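Local coordinates for beta-N-acetylhexosaminidase (Akkermansia muciniphila, PDB 6JEB), which hydrolyses terminal, non-reducing N-acetylglucosamine and N-acetylgalactosamine units from beta-linked glycans, including N-glycans and chitobiose, at residues Q132-P137 against E162-K167; L411-P416 against G461-F466. All coordinates share one frame; numbering follows the deposited sequence.

Contact 1 of 2, residues Q132-P137 against E162-K167; sequences QGWRLP and EGMYTK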
loop_
_atom_site.group_PDB
_atom_site.type_symbol
_atom_site.label_atom_id
_atom_site.label_comp_id
_atom_site.label_asym_id
_atom_site.label_seq_id
_atom_site.Cartn_x
_atom_site.Cartn_y
_atom_site.Cartn_z
ATOM N N GLN A 132 9.030 -4.378 -15.451
ATOM C CA GLN A 132 9.358 -5.798 -15.394
ATOM C C GLN A 132 8.151 -6.697 -15.617
ATOM O O GLN A 132 8.302 -7.926 -15.629
ATOM C CB GLN A 132 10.006 -6.136 -14.036
ATOM C CG GLN A 132 11.351 -5.461 -13.780
ATOM C CD GLN A 132 11.237 -4.003 -13.336
ATOM O OE1 GLN A 132 10.148 -3.503 -13.063
ATOM N NE2 GLN A 132 12.377 -3.313 -13.278
ATOM N N GLY A 133 6.966 -6.125 -15.791
ATOM C CA GLY A 133 5.774 -6.925 -15.966
ATOM C C GLY A 133 4.503 -6.107 -15.897
ATOM O O GLY A 133 4.491 -4.988 -15.368
ATOM N N TRP A 134 3.428 -6.677 -16.439
ATOM C CA TRP A 134 2.108 -6.060 -16.479
ATOM C C TRP A 134 1.122 -7.159 -16.111
ATOM O O TRP A 134 1.094 -8.197 -16.777
ATOM C CB TRP A 134 1.824 -5.535 -17.897
ATOM C CG TRP A 134 0.471 -4.899 -18.035
ATOM C CD1 TRP A 134 -0.741 -5.534 -17.992
ATOM C CD2 TRP A 134 0.188 -3.499 -18.195
ATOM N NE1 TRP A 134 -1.758 -4.613 -18.112
ATOM C CE2 TRP A 134 -1.214 -3.361 -18.251
ATOM C CE3 TRP A 134 0.987 -2.354 -18.322
ATOM C CZ2 TRP A 134 -1.841 -2.121 -18.406
ATOM C CZ3 TRP A 134 0.358 -1.118 -18.467
ATOM C CH2 TRP A 134 -1.040 -1.018 -18.515
ATOM N N ARG A 135 0.313 -6.941 -15.061
ATOM C CA ARG A 135 -0.480 -8.015 -14.463
ATOM C C ARG A 135 -1.992 -7.875 -14.632
ATOM O O ARG A 135 -2.731 -8.759 -14.161
ATOM C CB ARG A 135 -0.146 -8.168 -12.973
ATOM C CG ARG A 135 1.344 -8.267 -12.670
ATOM C CD ARG A 135 2.012 -9.440 -13.408
ATOM N NE ARG A 135 3.442 -9.424 -13.134
ATOM C CZ ARG A 135 4.370 -9.971 -13.916
ATOM N NH1 ARG A 135 4.021 -10.647 -15.008
ATOM N NH2 ARG A 135 5.654 -9.843 -13.597
ATOM N N LEU A 136 -2.480 -6.808 -15.282
ATOM C CA LEU A 136 -3.913 -6.575 -15.425
ATOM C C LEU A 136 -4.365 -6.971 -16.819
ATOM O O LEU A 136 -3.909 -6.359 -17.796
ATOM C CB LEU A 136 -4.226 -5.099 -15.199
ATOM C CG LEU A 136 -5.706 -4.762 -15.403
ATOM C CD1 LEU A 136 -6.547 -5.104 -14.165
ATOM C CD2 LEU A 136 -5.898 -3.297 -15.795
ATOM N N PRO A 137 -5.278 -7.930 -16.971
ATOM C CA PRO A 137 -5.795 -8.236 -18.311
ATOM C C PRO A 137 -6.740 -7.139 -18.781
ATOM O O PRO A 137 -7.509 -6.579 -17.995
ATOM C CB PRO A 137 -6.539 -9.559 -18.101
ATOM C CG PRO A 137 -7.024 -9.467 -16.676
ATOM C CD PRO A 137 -5.917 -8.754 -15.925
ATOM N N GLU A 162 6.719 -14.972 -15.239
ATOM C CA GLU A 162 5.500 -14.484 -15.863
ATOM C C GLU A 162 4.345 -14.588 -14.887
ATOM O O GLU A 162 4.450 -15.183 -13.807
ATOM C CB GLU A 162 5.149 -15.242 -17.154
ATOM C CG GLU A 162 4.515 -16.608 -16.941
ATOM C CD GLU A 162 3.877 -17.170 -18.216
ATOM O OE1 GLU A 162 3.143 -16.427 -18.912
ATOM O OE2 GLU A 162 4.107 -18.360 -18.531
ATOM N N GLY A 163 3.233 -13.988 -15.286
ATOM C CA GLY A 163 1.997 -14.131 -14.553
ATOM C C GLY A 163 1.035 -13.020 -14.900
ATOM O O GLY A 163 1.450 -11.890 -15.181
ATOM N N MET A 164 -0.255 -13.323 -14.894
ATOM C CA MET A 164 -1.262 -12.287 -15.081
ATOM C C MET A 164 -2.514 -12.741 -14.352
ATOM O O MET A 164 -2.885 -13.915 -14.444
ATOM C CB MET A 164 -1.551 -12.075 -16.574
ATOM C CG MET A 164 -2.615 -11.009 -16.830
ATOM S SD MET A 164 -2.864 -10.630 -18.572
ATOM C CE MET A 164 -1.901 -9.121 -18.744
ATOM N N TYR A 165 -3.144 -11.829 -13.605
ATOM C CA TYR A 165 -4.393 -12.163 -12.937
ATOM C C TYR A 165 -5.502 -12.331 -13.965
ATOM O O TYR A 165 -5.469 -11.734 -15.041
ATOM C CB TYR A 165 -4.773 -11.059 -11.935
ATOM C CG TYR A 165 -3.749 -10.969 -10.837
ATOM C CD1 TYR A 165 -3.623 -11.994 -9.901
ATOM C CD2 TYR A 165 -2.869 -9.894 -10.762
ATOM C CE1 TYR A 165 -2.655 -11.944 -8.919
ATOM C CE2 TYR A 165 -1.903 -9.833 -9.781
ATOM C CZ TYR A 165 -1.796 -10.861 -8.865
ATOM O OH TYR A 165 -0.821 -10.805 -7.896
ATOM N N THR A 166 -6.477 -13.173 -13.643
ATOM C CA THR A 166 -7.715 -13.154 -14.406
ATOM C C THR A 166 -8.666 -12.138 -13.784
ATOM O O THR A 166 -8.536 -11.765 -12.613
ATOM C CB THR A 166 -8.394 -14.524 -14.408
ATOM O OG1 THR A 166 -8.860 -14.822 -13.085
ATOM C CG2 THR A 166 -7.428 -15.608 -14.858
ATOM N N LYS A 167 -9.636 -11.691 -14.587
ATOM C CA LYS A 167 -10.667 -10.803 -14.059
ATOM C C LYS A 167 -11.396 -11.452 -12.888
ATOM O O LYS A 167 -11.687 -10.793 -11.884
ATOM C CB LYS A 167 -11.647 -10.413 -15.171
ATOM C CG LYS A 167 -12.762 -9.468 -14.731
ATOM C CD LYS A 167 -13.567 -9.000 -15.939
ATOM C CE LYS A 167 -13.872 -7.524 -15.862
ATOM N NZ LYS A 167 -14.573 -7.017 -17.084
#
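Arg135 meets the backbone of Gly163 with the far half of its side chain. CB lies beside the Tyr165 ring, 3.9 Å from CD2. CG is anti to the carbonyl carbon (chi1 -50°), and a bend at chi2 (-58°) then brings CD to 3.1 Å from Gly163 O. NE runs past that oxygen and gives its hydrogen to Pro99 O. At the tip NH1 donates to Gly163 O over 2.9 Å; the donor lies in the carbonyl plane on a lone pair, while the oxygen sits 22° out of the guanidinium plane. NH2 turns to Ala100 O, and Gly133 CA covers one guanidinium face, offset toward the rim. The cation is thus gripped by three main-chain carbonyls. Those of Pro99 and Ala100 come just before the substrate-binding Arg101, so the bonds probably help to set the chain there. An alanine here would probably leave Gly163 O, Pro99 O and Ala100 O without these donors and open a gap beneath Gly133. One bond joins the two backbones directly: Tyr165 N donates to Arg135 O over 3.1 Å. The extended Met164 chain, bent at chi3, runs past Arg135 O to Pro137 and Trp134: CG packs on Arg135 O, SD lies 3.9 Å from Pro137 CB, and CE reaches the edge of the Trp134 indole, 3.8 Å from CD1. Rotation of the indole is opposed by NE1, which donates in the ring plane to a lone pair of Leu136 O at 2.8 Å. Trp134 O is buried with no partner. The contact ties the loop that follows barrel strand 123-127 to the lead-in of helix 167-178, N-capped by Thr166; helix 143-148 packs on Trp134 and Met164, and helix 230-246 on Leu136.

Contact 2 of 2, residues L411-P416 against G461-F466; sequences LYRAYP and GNEPAF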
loop_
_atom_site.group_PDB
_atom_site.type_symbol
_atom_site.label_atom_id
_atom_site.label_comp_id
_atom_site.label_asym_id
_atom_site.label_seq_id
_atom_site.Cartn_x
_atom_site.Cartn_y
_atom_site.Cartn_z
ATOM N N LEU A 411 6.736 -11.637 2.990
ATOM C CA LEU A 411 6.364 -11.531 4.395
ATOM C C LEU A 411 7.580 -11.293 5.270
ATOM O O LEU A 411 7.473 -10.615 6.298
ATOM C CB LEU A 411 5.623 -12.788 4.853
ATOM C CG LEU A 411 4.244 -13.020 4.228
ATOM C CD1 LEU A 411 3.673 -14.353 4.717
ATOM C CD2 LEU A 411 3.290 -11.861 4.535
ATOM N N TYR A 412 8.738 -11.848 4.891
ATOM C CA TYR A 412 9.933 -11.627 5.693
ATOM C C TYR A 412 10.258 -10.143 5.797
ATOM O O TYR A 412 10.605 -9.654 6.877
ATOM C CB TYR A 412 11.141 -12.398 5.146
ATOM C CG TYR A 412 12.288 -12.258 6.109
ATOM C CD1 TYR A 412 12.414 -13.125 7.187
ATOM C CD2 TYR A 412 13.206 -11.221 5.979
ATOM C CE1 TYR A 412 13.442 -12.980 8.104
ATOM C CE2 TYR A 412 14.227 -11.054 6.889
ATOM C CZ TYR A 412 14.343 -11.942 7.947
ATOM O OH TYR A 412 15.350 -11.776 8.857
ATOM N N ARG A 413 10.161 -9.409 4.680
ATOM C CA ARG A 413 10.448 -7.978 4.739
ATOM C C ARG A 413 9.248 -7.149 5.183
ATOM O O ARG A 413 9.435 -6.110 5.820
ATOM C CB ARG A 413 11.061 -7.473 3.427
ATOM C CG ARG A 413 12.446 -8.061 3.214
ATOM C CD ARG A 413 13.469 -7.133 2.557
ATOM N NE ARG A 413 14.790 -7.752 2.644
ATOM C CZ ARG A 413 15.938 -7.206 2.233
ATOM N NH1 ARG A 413 15.959 -6.001 1.676
ATOM N NH2 ARG A 413 17.076 -7.882 2.385
ATOM N N ALA A 414 8.024 -7.594 4.901
ATOM C CA ALA A 414 6.862 -6.803 5.295
ATOM C C ALA A 414 6.675 -6.782 6.808
ATOM O O ALA A 414 6.332 -5.739 7.374
ATOM C CB ALA A 414 5.599 -7.312 4.600
ATOM N N TYR A 415 6.883 -7.933 7.482
ATOM C CA TYR A 415 6.664 -8.086 8.916
ATOM C C TYR A 415 7.986 -8.295 9.643
ATOM O O TYR A 415 8.901 -8.928 9.104
ATOM C CB TYR A 415 5.723 -9.270 9.208
ATOM C CG TYR A 415 4.312 -8.948 8.781
ATOM C CD1 TYR A 415 3.438 -8.300 9.649
ATOM C CD2 TYR A 415 3.880 -9.212 7.484
ATOM C CE1 TYR A 415 2.170 -7.949 9.252
ATOM C CE2 TYR A 415 2.601 -8.870 7.071
ATOM C CZ TYR A 415 1.755 -8.230 7.960
ATOM O OH TYR A 415 0.492 -7.874 7.572
ATOM N N PRO A 416 8.124 -7.790 10.882
ATOM C CA PRO A 416 7.106 -7.100 11.686
ATOM C C PRO A 416 6.983 -5.592 11.457
ATOM O O PRO A 416 6.220 -4.963 12.182
ATOM C CB PRO A 416 7.592 -7.337 13.119
ATOM C CG PRO A 416 9.074 -7.347 12.978
ATOM C CD PRO A 416 9.319 -8.105 11.687
ATOM N N GLY A 461 20.605 -13.480 9.973
ATOM C CA GLY A 461 20.775 -14.651 9.139
ATOM C C GLY A 461 19.533 -15.438 8.785
ATOM O O GLY A 461 19.638 -16.379 7.991
ATOM N N ASN A 462 18.360 -15.114 9.330
ATOM C CA ASN A 462 17.185 -15.942 9.059
ATOM C C ASN A 462 16.324 -15.439 7.903
ATOM O O ASN A 462 15.244 -15.995 7.666
ATOM C CB ASN A 462 16.371 -16.250 10.330
ATOM C CG ASN A 462 15.449 -15.119 10.757
ATOM O OD1 ASN A 462 15.588 -13.973 10.335
ATOM N ND2 ASN A 462 14.493 -15.451 11.624
ATOM N N GLU A 463 16.780 -14.431 7.159
ATOM C CA GLU A 463 16.097 -14.089 5.920
ATOM C C GLU A 463 16.232 -15.248 4.933
ATOM O O GLU A 463 17.315 -15.836 4.813
ATOM C CB GLU A 463 16.679 -12.819 5.295
ATOM C CG GLU A 463 15.927 -12.405 4.027
ATOM C CD GLU A 463 16.009 -10.920 3.726
ATOM O OE1 GLU A 463 17.041 -10.283 4.047
ATOM O OE2 GLU A 463 15.023 -10.381 3.173
ATOM N N PRO A 464 15.153 -15.618 4.239
ATOM C CA PRO A 464 15.256 -16.687 3.237
ATOM C C PRO A 464 16.323 -16.365 2.199
ATOM O O PRO A 464 16.569 -15.205 1.865
ATOM C CB PRO A 464 13.857 -16.722 2.610
ATOM C CG PRO A 464 12.950 -16.204 3.692
ATOM C CD PRO A 464 13.764 -15.159 4.423
ATOM N N ALA A 465 16.973 -17.412 1.704
ATOM C CA ALA A 465 18.070 -17.238 0.766
ATOM C C ALA A 465 17.581 -16.642 -0.550
ATOM O O ALA A 465 16.449 -16.873 -0.980
ATOM C CB ALA A 465 18.722 -18.588 0.482
ATOM N N PHE A 466 18.462 -15.877 -1.195
ATOM C CA PHE A 466 18.229 -15.329 -2.523
ATOM C C PHE A 466 19.112 -16.051 -3.531
ATOM O O PHE A 466 20.171 -16.583 -3.186
ATOM C CB PHE A 466 18.567 -13.836 -2.580
ATOM C CG PHE A 466 17.718 -12.984 -1.688
ATOM C CD1 PHE A 466 16.485 -12.526 -2.123
ATOM C CD2 PHE A 466 18.154 -12.625 -0.421
ATOM C CE1 PHE A 466 15.694 -11.732 -1.306
ATOM C CE2 PHE A 466 17.368 -11.829 0.400
ATOM C CZ PHE A 466 16.135 -11.383 -0.040
#
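A side-on salt bridge beside a CH-pi contact joins Tyr412 and Arg413, near the end of helix 407-414, to Glu463 and its neighbours in the C-terminal tail beyond helix 434-452. Arg413 presents NE and NH2 to the carboxylate, one nitrogen to each oxygen. NE donates to Glu463 OE2 at 2.7 Å, on the syn lone pair, in a fairly straight bond. NH2 reaches OE1 at 2.9 Å from the syn side, 21° out of the carboxylate plane. NH2 also bonds to Arg362 O, and NH1 to Asp354 O, which together with Glu463 would fix the rotation of the guanidinium.

Tyr412, with CG anti to the backbone N (chi1 -173°), lays its ring against the tail. Glu463 CA lies over one face, 3.6 Å from the ring centroid, while CB stands 3.4 Å from CE2. Pro464 CD adds an off-centre CH-pi contact at 4.0 Å. At the ring edge the hydroxyl donates to Asn462 OD1 at 2.7 Å, approaching nearly along the C=O axis, with the amide plane 79° from the ring. OD1 also accepts from Thr459 N and ND2 donates to Glu457 O, so the amide is oriented by its own loop; Gln361 NE2 is a further partner of the hydroxyl.

Leu353 and Asp354 bind substrate, and Arg413 holds the carbonyl of Asp354 directly. The arrangement is consistent with a second-shell role: a side-on arginine-glutamate pair linking the C-terminal tail to helix 407-414 of the TIM-barrel domain and to the substrate-binding loop at Asp354 in this family 20 hydrolase.

Both segments of contact 1 precede those of contact 2 in the chain; their centres are 25 Å apart and their nearest atoms about 13 Å. Three of the four segments lie in the TIM-barrel domain, and 461-466 is in the tail packed on it. Residues 132-137 follow strand 123-127, whereas residues 411-416 follow strand 392-399; strand 92-97 lies between these two strands in the sheet. Helix 106-118, which follows strand 92-97, packs against Leu411 and Tyr415 of contact 2. Each contact lies near substrate-binding residues, Arg101 for contact 1 and Leu353 for contact 2, and so they probably help to set loops on different parts of the active-site surroundings.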